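Local coordinates for lamina-associated polypeptide 2 isoforms alpha/zeta (Mus musculus, PDB 2V0X), which dimerizes through a largely helical coiled-coil domain and, as a component of the nuclear lamina, probably associates with lamin A and chromosomes, at residues L194-C199 and T218-E223; E44-W47 and D51-L54; Q135-Q140 and L159-D164. The protein carries 2 engineered substitutions. One frame throughout, in Å; residues are numbered along the deposited sequence.

In the fold
The three contacts are spread along an elongated, mostly helical chain whose two long helices, 100-146 and 152-196, form an antiparallel hairpin. Contact 3 joins those two helices to each other, while contact 1 uses the far end of helix 152-196, where the loop 218-223 packs on it; their centres lie about 50 Å apart, on opposite sides of the chain's centre. Contact 2, near the end of helix 35-46, has its centre about 18 Å from that of contact 1 and about 36 Å from that of contact 3. None of the three touches another. Contacts 1 and 3 both meet the second subunit at several residues, whereas near contact 2 only W47 of its segments does.

Contact 1. Residues L194-C199 and T218-E223; sequences LWLKDC and TLFGGE
W195 and L219 bring the two backbones to 9.2 Å between their CA atoms, and the next pair, L196 with F220, is slightly farther apart. Segment 194-199 is the closing part of helix 152-196 and a type I beta turn from L196 to C199, closed by C199 N on L196 O at 2.9 Å. Segment 218-223 is an irregular loop after helix 203-211. No hydrogen bond links the segments, so the interface between them is made by apolar side chains.

F220 carries the larger share. Its ring and the L196 side chain reach for each other from opposite directions, and the far end of the ring meets the branch point of the leucine, CZ of F220 lying 3.5 Å from CG of L196. Both methyls of L196 also approach this end: CD2 lies 3.8 Å from F220 CZ, and CD1 stands beside CZ and CE2. The end of the ring thus rests against the branch point of the leucine, with both methyls flanking it. F220 CG is anti to its own carbonyl carbon (chi1 -57°), which carries the ring from the loop to the helix. L209 of helix 203-211 touches both side chains.

W195 and L219 cross at about a right angle, with CD1 of the indole 3.8 Å from CD2 of the leucine. The polar edge of the indole is engaged outside this pair: NE1 is hydrogen-bonded to D107 of the second subunit. F220 N and T218 OG1 bond to D78 of that subunit, and F220 packs on its I81, while within the chain R192 NE bonds L219 O. The arrangement is a loop packed through apolar side chains on the C-terminal end of a long helix, within the dimer interface of this coiled-coil domain.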
ATOM      1  N   LEU B 194     -15.089  -4.403 -14.972  1.00 28.74           N
ATOM      2  CA  LEU B 194     -15.633  -5.714 -14.695  1.00 28.67           C
ATOM      3  C   LEU B 194     -17.145  -5.744 -14.522  1.00 31.57           C
ATOM      4  O   LEU B 194     -17.799  -6.647 -15.035  1.00 34.20           O
ATOM      5  CB  LEU B 194     -14.972  -6.318 -13.471  1.00 28.59           C
ATOM      6  CG  LEU B 194     -15.437  -7.727 -13.118  1.00 31.00           C
ATOM      7  CD1 LEU B 194     -14.994  -8.727 -14.215  1.00 31.32           C
ATOM      8  CD2 LEU B 194     -14.842  -8.107 -11.770  1.00 31.31           C
ATOM      9  N   TRP B 195     -17.687  -4.783 -13.773  1.00 33.04           N
ATOM     10  CA  TRP B 195     -19.119  -4.715 -13.515  1.00 32.13           C
ATOM     11  C   TRP B 195     -19.972  -4.123 -14.636  1.00 34.04           C
ATOM     12  O   TRP B 195     -21.165  -4.412 -14.712  1.00 35.43           O
ATOM     13  CB  TRP B 195     -19.408  -4.021 -12.176  1.00 31.45           C
ATOM     14  CG  TRP B 195     -19.103  -4.916 -11.038  1.00 32.57           C
ATOM     15  CD1 TRP B 195     -17.918  -4.989 -10.344  1.00 33.39           C
ATOM     16  CD2 TRP B 195     -19.937  -5.964 -10.516  1.00 32.78           C
ATOM     17  NE1 TRP B 195     -17.965  -6.022  -9.443  1.00 33.87           N
ATOM     18  CE2 TRP B 195     -19.188  -6.637  -9.524  1.00 34.32           C
ATOM     19  CE3 TRP B 195     -21.237  -6.400 -10.796  1.00 33.29           C
ATOM     20  CZ2 TRP B 195     -19.694  -7.729  -8.809  1.00 36.43           C
ATOM     21  CZ3 TRP B 195     -21.747  -7.485 -10.087  1.00 34.99           C
ATOM     22  CH2 TRP B 195     -20.977  -8.141  -9.102  1.00 35.90           C
ATOM     23  N   LEU B 196     -19.379  -3.303 -15.496  1.00 32.89           N
ATOM     24  CA  LEU B 196     -20.118  -2.731 -16.615  1.00 32.00           C
ATOM     25  C   LEU B 196     -20.198  -3.690 -17.814  1.00 35.46           C
ATOM     26  O   LEU B 196     -21.084  -3.561 -18.654  1.00 39.00           O
ATOM     27  CB  LEU B 196     -19.491  -1.412 -17.068  1.00 31.22           C
ATOM     28  CG  LEU B 196     -19.729  -0.184 -16.193  1.00 32.97           C
ATOM     29  CD1 LEU B 196     -19.069   1.008 -16.837  1.00 35.27           C
ATOM     30  CD2 LEU B 196     -21.219   0.073 -16.008  1.00 32.02           C
ATOM     31  N   LYS B 197     -19.311  -4.679 -17.847  1.00 38.24           N
ATOM     32  CA  LYS B 197     -19.228  -5.659 -18.931  1.00 41.29           C
ATOM     33  C   LYS B 197     -20.563  -6.220 -19.432  1.00 44.16           C
ATOM     34  O   LYS B 197     -20.850  -6.159 -20.631  1.00 45.35           O
ATOM     35  CB  LYS B 197     -18.285  -6.809 -18.528  1.00 47.27           C
ATOM     36  CG  LYS B 197     -17.883  -7.724 -19.673  1.00 61.12           C
ATOM     37  CD  LYS B 197     -16.787  -8.713 -19.273  1.00 65.26           C
ATOM     38  CE  LYS B 197     -17.281  -9.740 -18.269  1.00 73.32           C
ATOM     39  NZ  LYS B 197     -16.210 -10.717 -17.946  1.00 87.43           N
ATOM     40  N   ASP B 198     -21.351  -6.787 -18.520  1.00 47.17           N
ATOM     41  CA  ASP B 198     -22.653  -7.363 -18.858  1.00 50.16           C
ATOM     42  C   ASP B 198     -23.797  -6.458 -18.398  1.00 50.71           C
ATOM     43  O   ASP B 198     -24.902  -6.939 -18.135  1.00 48.27           O
ATOM     44  CB  ASP B 198     -22.823  -8.746 -18.205  1.00 54.41           C
ATOM     45  CG  ASP B 198     -21.719  -9.720 -18.587  1.00 65.57           C
ATOM     46  OD1 ASP B 198     -21.134 -10.336 -17.670  1.00 70.58           O
ATOM     47  OD2 ASP B 198     -21.446  -9.881 -19.798  1.00 64.25           O
ATOM     48  N   CYS B 199     -23.519  -5.163 -18.251  1.00 52.55           N
ATOM     49  CA  CYS B 199     -24.537  -4.210 -17.820  1.00 52.72           C
ATOM     50  C   CYS B 199     -25.271  -3.714 -19.062  1.00 54.96           C
ATOM     51  O   CYS B 199     -24.679  -3.086 -19.945  1.00 55.11           O
ATOM     52  CB  CYS B 199     -23.897  -3.043 -17.068  1.00 51.90           C
ATOM     53  SG  CYS B 199     -25.053  -1.808 -16.422  1.00 51.83           S
ATOM     54  N   THR B 218     -19.238   4.061  -3.218  1.00 40.67           N
ATOM     55  CA  THR B 218     -19.686   3.164  -4.277  1.00 36.30           C
ATOM     56  C   THR B 218     -18.791   3.310  -5.521  1.00 33.31           C
ATOM     57  O   THR B 218     -18.183   4.356  -5.753  1.00 31.92           O
ATOM     58  CB  THR B 218     -21.171   3.388  -4.673  1.00 36.55           C
ATOM     59  OG1 THR B 218     -21.328   4.687  -5.243  1.00 48.09           O
ATOM     60  CG2 THR B 218     -22.089   3.232  -3.468  1.00 36.99           C
ATOM     61  N   LEU B 219     -18.759   2.263  -6.334  1.00 31.41           N
ATOM     62  CA  LEU B 219     -17.940   2.227  -7.547  1.00 30.82           C
ATOM     63  C   LEU B 219     -18.225   3.405  -8.485  1.00 32.08           C
ATOM     64  O   LEU B 219     -17.307   4.002  -9.047  1.00 33.76           O
ATOM     65  CB  LEU B 219     -18.207   0.901  -8.259  1.00 30.75           C
ATOM     66  CG  LEU B 219     -17.098   0.002  -8.802  1.00 32.96           C
ATOM     67  CD1 LEU B 219     -15.977  -0.174  -7.790  1.00 35.84           C
ATOM     68  CD2 LEU B 219     -17.729  -1.339  -9.179  1.00 31.57           C
ATOM     69  N   PHE B 220     -19.492   3.785  -8.605  1.00 33.00           N
ATOM     70  CA  PHE B 220     -19.850   4.870  -9.509  1.00 36.27           C
ATOM     71  C   PHE B 220     -20.485   6.103  -8.860  1.00 41.53           C
ATOM     72  O   PHE B 220     -20.861   7.054  -9.567  1.00 41.21           O
ATOM     73  CB  PHE B 220     -20.772   4.334 -10.608  1.00 34.64           C
ATOM     74  CG  PHE B 220     -20.187   3.194 -11.401  1.00 31.81           C
ATOM     75  CD1 PHE B 220     -20.643   1.895 -11.207  1.00 31.16           C
ATOM     76  CD2 PHE B 220     -19.237   3.433 -12.384  1.00 31.09           C
ATOM     77  CE1 PHE B 220     -20.164   0.839 -11.992  1.00 30.27           C
ATOM     78  CE2 PHE B 220     -18.745   2.395 -13.179  1.00 31.27           C
ATOM     79  CZ  PHE B 220     -19.209   1.097 -12.985  1.00 31.50           C
ATOM     80  N   GLY B 221     -20.620   6.080  -7.532  1.00 48.54           N
ATOM     81  CA  GLY B 221     -21.220   7.189  -6.797  1.00 51.69           C
ATOM     82  C   GLY B 221     -20.750   8.572  -7.217  1.00 57.08           C
ATOM     83  O   GLY B 221     -19.571   8.783  -7.513  1.00 58.25           O
ATOM     84  N   GLY B 222     -21.684   9.517  -7.253  1.00 60.43           N
ATOM     85  CA  GLY B 222     -21.347  10.873  -7.652  1.00 63.95           C
ATOM     86  C   GLY B 222     -21.615  11.115  -9.127  1.00 67.74           C
ATOM     87  O   GLY B 222     -21.872  12.247  -9.544  1.00 64.90           O
ATOM     88  N   GLU B 223     -21.566  10.047  -9.918  1.00 73.90           N
ATOM     89  CA  GLU B 223     -21.802  10.137 -11.355  1.00 76.54           C
ATOM     90  C   GLU B 223     -23.009   9.302 -11.788  1.00 77.63           C
ATOM     91  O   GLU B 223     -23.734   9.684 -12.707  1.00 79.09           O
ATOM     92  CB  GLU B 223     -20.555   9.673 -12.115  1.00 78.87           C
ATOM     93  CG  GLU B 223     -20.666   9.714 -13.640  1.00 82.35           C
ATOM     94  CD  GLU B 223     -20.645  11.123 -14.203  1.00 91.18           C
ATOM     95  OE1 GLU B 223     -21.665  11.537 -14.790  1.00105.73           O
ATOM     96  OE2 GLU B 223     -19.608  11.812 -14.072  1.00 80.05           O
TER

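Contact 2. Residues E44-W47 and D51-L54; sequences EEEW and DRQL
R52 takes hold of E46 with both terminal nitrogens of its guanidinium, each directed to a different oxygen. NH1 meets the carboxylate in a salt bridge, 3.1 Å from OE1 of E46, while NH2 donates to the backbone carbonyl, 3.1 Å from E46 O. The grip is therefore end-on, and only one of its two bonds is to the charged group. Neither is straight: the N-H...O angles are 145° at OE1 and 137° at the carbonyl. OE1 is met from above the plane of its carboxylate, and the carboxylate and guanidinium planes stand nearly perpendicular, at 88°. The flat side-by-side pairing of these two groups is thus not used.

Torsions on both sides bring the ends together. The glutamate chain folds at chi2, while the arginine, extended through its first two torsions, bends at chi3 and presents NH1 and NH2 to the helix. E45 adds little; its carbonyl O lies 4.0 Å from R52 NH2.

E46 lies near the C-terminal end of helix 35-46, and R52, sent back from the following loop, places a positive group there. Such a charge probably interacts favourably with the helix dipole. With an alanine in place of R52, OE1 of E46 would probably lose its salt-bridge partner and the E46 carbonyl this donor, leaving the glutamate side chain freer to turn.

The contact lies at the surface beside the long hairpin. E46 touches C182 of helix 152-196, and its other oxygen, OE2, has a long, weak ion pair with R178. D51, just before R52 in the loop, forms a salt bridge with R112 of helix 100-146.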
ATOM      1  N   GLU B  44      -8.307  12.417  -2.303  1.00 44.53           N
ATOM      2  CA  GLU B  44      -9.262  12.977  -3.259  1.00 47.31           C
ATOM      3  C   GLU B  44      -8.613  13.486  -4.553  1.00 49.96           C
ATOM      4  O   GLU B  44      -9.204  13.366  -5.634  1.00 52.79           O
ATOM      5  CB  GLU B  44     -10.079  14.090  -2.611  1.00 50.73           C
ATOM      6  CG  GLU B  44     -11.206  14.626  -3.487  1.00 65.66           C
ATOM      7  CD  GLU B  44     -11.884  15.851  -2.901  1.00 73.94           C
ATOM      8  OE1 GLU B  44     -11.718  16.117  -1.686  1.00 59.29           O
ATOM      9  OE2 GLU B  44     -12.585  16.554  -3.661  1.00 82.70           O
ATOM     10  N   GLU B  45      -7.408  14.043  -4.451  1.00 49.71           N
ATOM     11  CA  GLU B  45      -6.692  14.540  -5.626  1.00 49.99           C
ATOM     12  C   GLU B  45      -6.347  13.404  -6.575  1.00 50.80           C
ATOM     13  O   GLU B  45      -6.476  13.550  -7.793  1.00 54.37           O
ATOM     14  CB  GLU B  45      -5.400  15.257  -5.232  1.00 52.59           C
ATOM     15  CG  GLU B  45      -5.608  16.597  -4.547  1.00 87.14           C
ATOM     16  CD  GLU B  45      -4.307  17.203  -4.049  1.00117.05           C
ATOM     17  OE1 GLU B  45      -3.415  17.476  -4.883  1.00134.57           O
ATOM     18  OE2 GLU B  45      -4.175  17.404  -2.822  1.00117.40           O
ATOM     19  N   GLU B  46      -5.901  12.278  -6.021  1.00 46.92           N
ATOM     20  CA  GLU B  46      -5.539  11.114  -6.830  1.00 43.29           C
ATOM     21  C   GLU B  46      -6.762  10.477  -7.456  1.00 38.93           C
ATOM     22  O   GLU B  46      -6.701   9.955  -8.559  1.00 39.23           O
ATOM     23  CB  GLU B  46      -4.827  10.050  -5.987  1.00 43.61           C
ATOM     24  CG  GLU B  46      -3.526  10.509  -5.357  1.00 53.49           C
ATOM     25  CD  GLU B  46      -2.496  10.952  -6.376  1.00 60.50           C
ATOM     26  OE1 GLU B  46      -2.320  10.258  -7.405  1.00 70.68           O
ATOM     27  OE2 GLU B  46      -1.855  11.993  -6.134  1.00 66.76           O
ATOM     28  N   TRP B  47      -7.879  10.535  -6.746  1.00 33.94           N
ATOM     29  CA  TRP B  47      -9.115   9.927  -7.218  1.00 30.86           C
ATOM     30  C   TRP B  47      -9.857  10.698  -8.304  1.00 34.34           C
ATOM     31  O   TRP B  47     -10.840  10.201  -8.849  1.00 37.03           O
ATOM     32  CB  TRP B  47     -10.031   9.639  -6.040  1.00 28.04           C
ATOM     33  CG  TRP B  47      -9.556   8.500  -5.207  1.00 27.44           C
ATOM     34  CD1 TRP B  47      -8.435   7.724  -5.424  1.00 27.52           C
ATOM     35  CD2 TRP B  47     -10.191   7.969  -4.038  1.00 27.08           C
ATOM     36  NE1 TRP B  47      -8.344   6.749  -4.457  1.00 27.64           N
ATOM     37  CE2 TRP B  47      -9.406   6.874  -3.595  1.00 27.74           C
ATOM     38  CE3 TRP B  47     -11.353   8.306  -3.324  1.00 25.96           C
ATOM     39  CZ2 TRP B  47      -9.747   6.117  -2.465  1.00 28.31           C
ATOM     40  CZ3 TRP B  47     -11.694   7.546  -2.201  1.00 25.91           C
ATOM     41  CH2 TRP B  47     -10.893   6.466  -1.782  1.00 26.58           C
ATOM     42  N   ASP B  51      -7.473   6.592 -13.757  1.00 45.92           N
ATOM     43  CA  ASP B  51      -6.767   5.951 -14.867  1.00 46.09           C
ATOM     44  C   ASP B  51      -5.562   6.837 -15.182  1.00 44.92           C
ATOM     45  O   ASP B  51      -5.639   7.722 -16.043  1.00 41.63           O
ATOM     46  CB  ASP B  51      -7.690   5.851 -16.096  1.00 48.57           C
ATOM     47  CG  ASP B  51      -7.106   5.001 -17.222  1.00 55.04           C
ATOM     48  OD1 ASP B  51      -7.772   4.883 -18.273  1.00 64.63           O
ATOM     49  OD2 ASP B  51      -6.006   4.435 -17.074  1.00 46.75           O
ATOM     50  N   ARG B  52      -4.465   6.607 -14.470  1.00 48.02           N
ATOM     51  CA  ARG B  52      -3.249   7.395 -14.652  1.00 51.79           C
ATOM     52  C   ARG B  52      -2.003   6.641 -14.186  1.00 50.02           C
ATOM     53  O   ARG B  52      -2.067   5.771 -13.320  1.00 50.62           O
ATOM     54  CB  ARG B  52      -3.378   8.744 -13.918  1.00 60.07           C
ATOM     55  CG  ARG B  52      -2.056   9.414 -13.525  1.00 70.33           C
ATOM     56  CD  ARG B  52      -2.208  10.910 -13.230  1.00 66.48           C
ATOM     57  NE  ARG B  52      -3.438  11.246 -12.509  1.00 61.52           N
ATOM     58  CZ  ARG B  52      -3.689  10.940 -11.238  1.00 57.71           C
ATOM     59  NH1 ARG B  52      -2.796  10.276 -10.507  1.00 45.11           N
ATOM     60  NH2 ARG B  52      -4.842  11.313 -10.690  1.00 61.20           N
ATOM     61  N   GLN B  53      -0.883   6.958 -14.817  1.00 48.93           N
ATOM     62  CA  GLN B  53       0.399   6.343 -14.512  1.00 48.90           C
ATOM     63  C   GLN B  53       0.824   6.694 -13.087  1.00 47.69           C
ATOM     64  O   GLN B  53       0.589   7.805 -12.617  1.00 49.73           O
ATOM     65  CB  GLN B  53       1.438   6.846 -15.513  1.00 50.90           C
ATOM     66  CG  GLN B  53       2.728   6.080 -15.540  1.00 56.72           C
ATOM     67  CD  GLN B  53       3.506   6.349 -16.808  1.00 59.83           C
ATOM     68  OE1 GLN B  53       3.745   5.441 -17.609  1.00 64.46           O
ATOM     69  NE2 GLN B  53       3.862   7.607 -17.025  1.00 64.99           N
ATOM     70  N   LEU B  54       1.475   5.751 -12.424  1.00 43.89           N
ATOM     71  CA  LEU B  54       1.929   5.942 -11.054  1.00 43.63           C
ATOM     72  C   LEU B  54       3.222   6.742 -10.904  1.00 41.41           C
ATOM     73  O   LEU B  54       4.153   6.567 -11.683  1.00 42.11           O
ATOM     74  CB  LEU B  54       2.129   4.575 -10.403  1.00 45.37           C
ATOM     75  CG  LEU B  54       0.862   3.718 -10.319  1.00 49.36           C
ATOM     76  CD1 LEU B  54       1.198   2.330  -9.832  1.00 50.80           C
ATOM     77  CD2 LEU B  54      -0.129   4.388  -9.410  1.00 49.45           C
TER

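Contact 3. Residues Q135-Q140 and L159-D164; sequences QADISQ and LNRTYD
D137, R161 and T162 make an antiparallel helix-helix contact in the long hairpin of helices 100-146 and 152-196, part of the coiled-coil dimerization domain. The short segments run at 154° to each other, with axes approaching to 9.3 Å, and the closest CA atoms, those of D137 and T162, are 6.7 Å apart.

Apolar contact lies beneath the charged pair. The methyl CG2 of T162 lies 3.5 Å from CB of D137 and also approaches I138, whose CG1 is 4.2 Å away. I138 and T162 each pack in turn on T162 and I138 of the second subunit, which places this layer at the dimer interface. At the exposed edge, R161 crosses D137 at about a right angle. Its CD lies 3.3 Å from D137 OD2, and a bend at chi3 (-54°) brings the guanidinium round to the carboxylate. The salt bridge is a long one, 3.6 Å from R161 NH1 to D137 OD1, and no hydrogen bond goes with it; the two flat groups are turned 77° apart.

The hydroxyl of T162 faces its own helix while the methyl reaches across: OG1 donates to L159 O at 2.8 Å, and Y163 N reaches that same carbonyl oxygen from the same face of its plane.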
ATOM      1  N   GLN B 135      15.593   6.066  16.829  1.00 40.68           N
ATOM      2  CA  GLN B 135      15.590   5.596  18.204  1.00 40.78           C
ATOM      3  C   GLN B 135      16.980   5.433  18.806  1.00 39.90           C
ATOM      4  O   GLN B 135      17.160   5.685  19.988  1.00 42.46           O
ATOM      5  CB  GLN B 135      14.665   4.395  18.449  1.00 41.64           C
ATOM      6  CG  GLN B 135      15.024   3.053  17.876  1.00 52.13           C
ATOM      7  CD  GLN B 135      13.954   1.997  18.218  1.00 51.05           C
ATOM      8  OE1 GLN B 135      13.564   1.195  17.379  1.00 64.95           O
ATOM      9  NE2 GLN B 135      13.466   2.030  19.448  1.00 37.39           N
ATOM     10  N   ALA B 136      17.963   5.080  17.985  1.00 36.87           N
ATOM     11  CA  ALA B 136      19.336   4.949  18.456  1.00 36.93           C
ATOM     12  C   ALA B 136      19.853   6.362  18.815  1.00 38.07           C
ATOM     13  O   ALA B 136      20.546   6.552  19.818  1.00 40.50           O
ATOM     14  CB  ALA B 136      20.206   4.322  17.379  1.00 37.12           C
ATOM     15  N   ASP B 137      19.480   7.353  18.014  1.00 38.12           N
ATOM     16  CA  ASP B 137      19.891   8.728  18.277  1.00 39.71           C
ATOM     17  C   ASP B 137      19.256   9.284  19.556  1.00 41.10           C
ATOM     18  O   ASP B 137      19.925   9.971  20.336  1.00 41.98           O
ATOM     19  CB  ASP B 137      19.546   9.636  17.097  1.00 42.57           C
ATOM     20  CG  ASP B 137      20.510   9.477  15.921  1.00 53.12           C
ATOM     21  OD1 ASP B 137      21.532   8.768  16.052  1.00 55.16           O
ATOM     22  OD2 ASP B 137      20.240  10.074  14.858  1.00 54.26           O
ATOM     23  N   ILE B 138      17.964   9.014  19.752  1.00 39.72           N
ATOM     24  CA  ILE B 138      17.254   9.479  20.941  1.00 38.01           C
ATOM     25  C   ILE B 138      17.961   8.965  22.192  1.00 37.53           C
ATOM     26  O   ILE B 138      18.202   9.728  23.126  1.00 37.92           O
ATOM     27  CB  ILE B 138      15.769   9.021  20.963  1.00 37.97           C
ATOM     28  CG1 ILE B 138      14.961   9.814  19.931  1.00 34.80           C
ATOM     29  CG2 ILE B 138      15.162   9.213  22.364  1.00 38.68           C
ATOM     30  CD1 ILE B 138      13.609   9.215  19.625  1.00 36.15           C
ATOM     31  N   SER B 139      18.306   7.681  22.204  1.00 35.85           N
ATOM     32  CA  SER B 139      18.994   7.139  23.356  1.00 38.49           C
ATOM     33  C   SER B 139      20.379   7.778  23.496  1.00 42.31           C
ATOM     34  O   SER B 139      20.828   8.038  24.608  1.00 46.25           O
ATOM     35  CB  SER B 139      19.099   5.615  23.271  1.00 38.97           C
ATOM     36  OG  SER B 139      19.604   5.209  22.018  1.00 48.83           O
ATOM     37  N   GLN B 140      21.033   8.080  22.374  1.00 42.73           N
ATOM     38  CA  GLN B 140      22.360   8.699  22.435  1.00 43.50           C
ATOM     39  C   GLN B 140      22.276  10.059  23.122  1.00 43.67           C
ATOM     40  O   GLN B 140      23.127  10.403  23.944  1.00 44.79           O
ATOM     41  CB  GLN B 140      22.977   8.862  21.048  1.00 46.22           C
ATOM     42  CG  GLN B 140      24.481   9.097  21.112  1.00 48.99           C
ATOM     43  CD  GLN B 140      25.089   9.455  19.775  1.00 48.89           C
ATOM     44  OE1 GLN B 140      24.767   8.863  18.748  1.00 46.34           O
ATOM     45  NE2 GLN B 140      25.980  10.435  19.784  1.00 59.12           N
ATOM     46  N   LEU B 159      19.638  15.905  18.776  1.00 34.23           N
ATOM     47  CA  LEU B 159      18.210  16.144  18.729  1.00 33.00           C
ATOM     48  C   LEU B 159      17.804  16.861  17.456  1.00 33.20           C
ATOM     49  O   LEU B 159      16.673  16.725  17.000  1.00 36.86           O
ATOM     50  CB  LEU B 159      17.745  16.952  19.944  1.00 33.93           C
ATOM     51  CG  LEU B 159      17.740  16.276  21.327  1.00 35.38           C
ATOM     52  CD1 LEU B 159      17.136  17.245  22.333  1.00 36.96           C
ATOM     53  CD2 LEU B 159      16.943  14.962  21.310  1.00 32.87           C
ATOM     54  N   ASN B 160      18.711  17.650  16.887  1.00 31.80           N
ATOM     55  CA  ASN B 160      18.380  18.361  15.665  1.00 30.73           C
ATOM     56  C   ASN B 160      18.235  17.312  14.552  1.00 32.27           C
ATOM     57  O   ASN B 160      17.330  17.366  13.723  1.00 34.62           O
ATOM     58  CB  ASN B 160      19.471  19.378  15.336  1.00 29.63           C
ATOM     59  CG  ASN B 160      19.070  20.303  14.218  1.00 38.82           C
ATOM     60  OD1 ASN B 160      18.007  20.931  14.263  1.00 33.52           O
ATOM     61  ND2 ASN B 160      19.905  20.387  13.201  1.00 56.55           N
ATOM     62  N   ARG B 161      19.078  16.298  14.610  1.00 30.50           N
ATOM     63  CA  ARG B 161      19.053  15.226  13.641  1.00 30.37           C
ATOM     64  C   ARG B 161      17.745  14.399  13.800  1.00 33.16           C
ATOM     65  O   ARG B 161      17.069  14.086  12.806  1.00 35.50           O
ATOM     66  CB  ARG B 161      20.299  14.362  13.850  1.00 31.90           C
ATOM     67  CG  ARG B 161      20.645  13.430  12.700  1.00 45.06           C
ATOM     68  CD  ARG B 161      21.744  12.452  13.117  1.00 57.86           C
ATOM     69  NE  ARG B 161      22.920  13.143  13.643  1.00 81.13           N
ATOM     70  CZ  ARG B 161      23.822  12.588  14.451  1.00 79.74           C
ATOM     71  NH1 ARG B 161      23.690  11.325  14.838  1.00 77.49           N
ATOM     72  NH2 ARG B 161      24.866  13.296  14.866  1.00 65.50           N
ATOM     73  N   THR B 162      17.351  14.109  15.041  1.00 31.23           N
ATOM     74  CA  THR B 162      16.125  13.348  15.281  1.00 28.82           C
ATOM     75  C   THR B 162      14.909  14.135  14.797  1.00 30.41           C
ATOM     76  O   THR B 162      13.913  13.556  14.351  1.00 29.82           O
ATOM     77  CB  THR B 162      15.942  12.978  16.780  1.00 28.77           C
ATOM     78  OG1 THR B 162      15.721  14.160  17.562  1.00 39.94           O
ATOM     79  CG2 THR B 162      17.176  12.249  17.289  1.00 23.80           C
ATOM     80  N   TYR B 163      14.999  15.457  14.897  1.00 31.25           N
ATOM     81  CA  TYR B 163      13.923  16.344  14.468  1.00 32.29           C
ATOM     82  C   TYR B 163      13.695  16.195  12.944  1.00 34.43           C
ATOM     83  O   TYR B 163      12.554  16.118  12.475  1.00 38.48           O
ATOM     84  CB  TYR B 163      14.287  17.792  14.816  1.00 33.49           C
ATOM     85  CG  TYR B 163      13.170  18.776  14.578  1.00 36.14           C
ATOM     86  CD1 TYR B 163      12.149  18.933  15.512  1.00 38.57           C
ATOM     87  CD2 TYR B 163      13.128  19.545  13.421  1.00 38.04           C
ATOM     88  CE1 TYR B 163      11.111  19.826  15.304  1.00 42.34           C
ATOM     89  CE2 TYR B 163      12.086  20.447  13.200  1.00 43.21           C
ATOM     90  CZ  TYR B 163      11.082  20.579  14.149  1.00 44.57           C
ATOM     91  OH  TYR B 163      10.041  21.457  13.940  1.00 50.20           O
ATOM     92  N   ASP B 164      14.791  16.150  12.194  1.00 32.15           N
ATOM     93  CA  ASP B 164      14.755  15.990  10.747  1.00 32.18           C
ATOM     94  C   ASP B 164      14.187  14.609  10.390  1.00 30.19           C
ATOM     95  O   ASP B 164      13.294  14.490   9.558  1.00 31.54           O
ATOM     96  CB  ASP B 164      16.167  16.143  10.159  1.00 40.20           C
ATOM     97  CG  ASP B 164      16.190  16.004   8.648  1.00 50.56           C
ATOM     98  OD1 ASP B 164      17.001  15.205   8.132  1.00 46.72           O
ATOM     99  OD2 ASP B 164      15.400  16.701   7.979  1.00 61.25           O
TER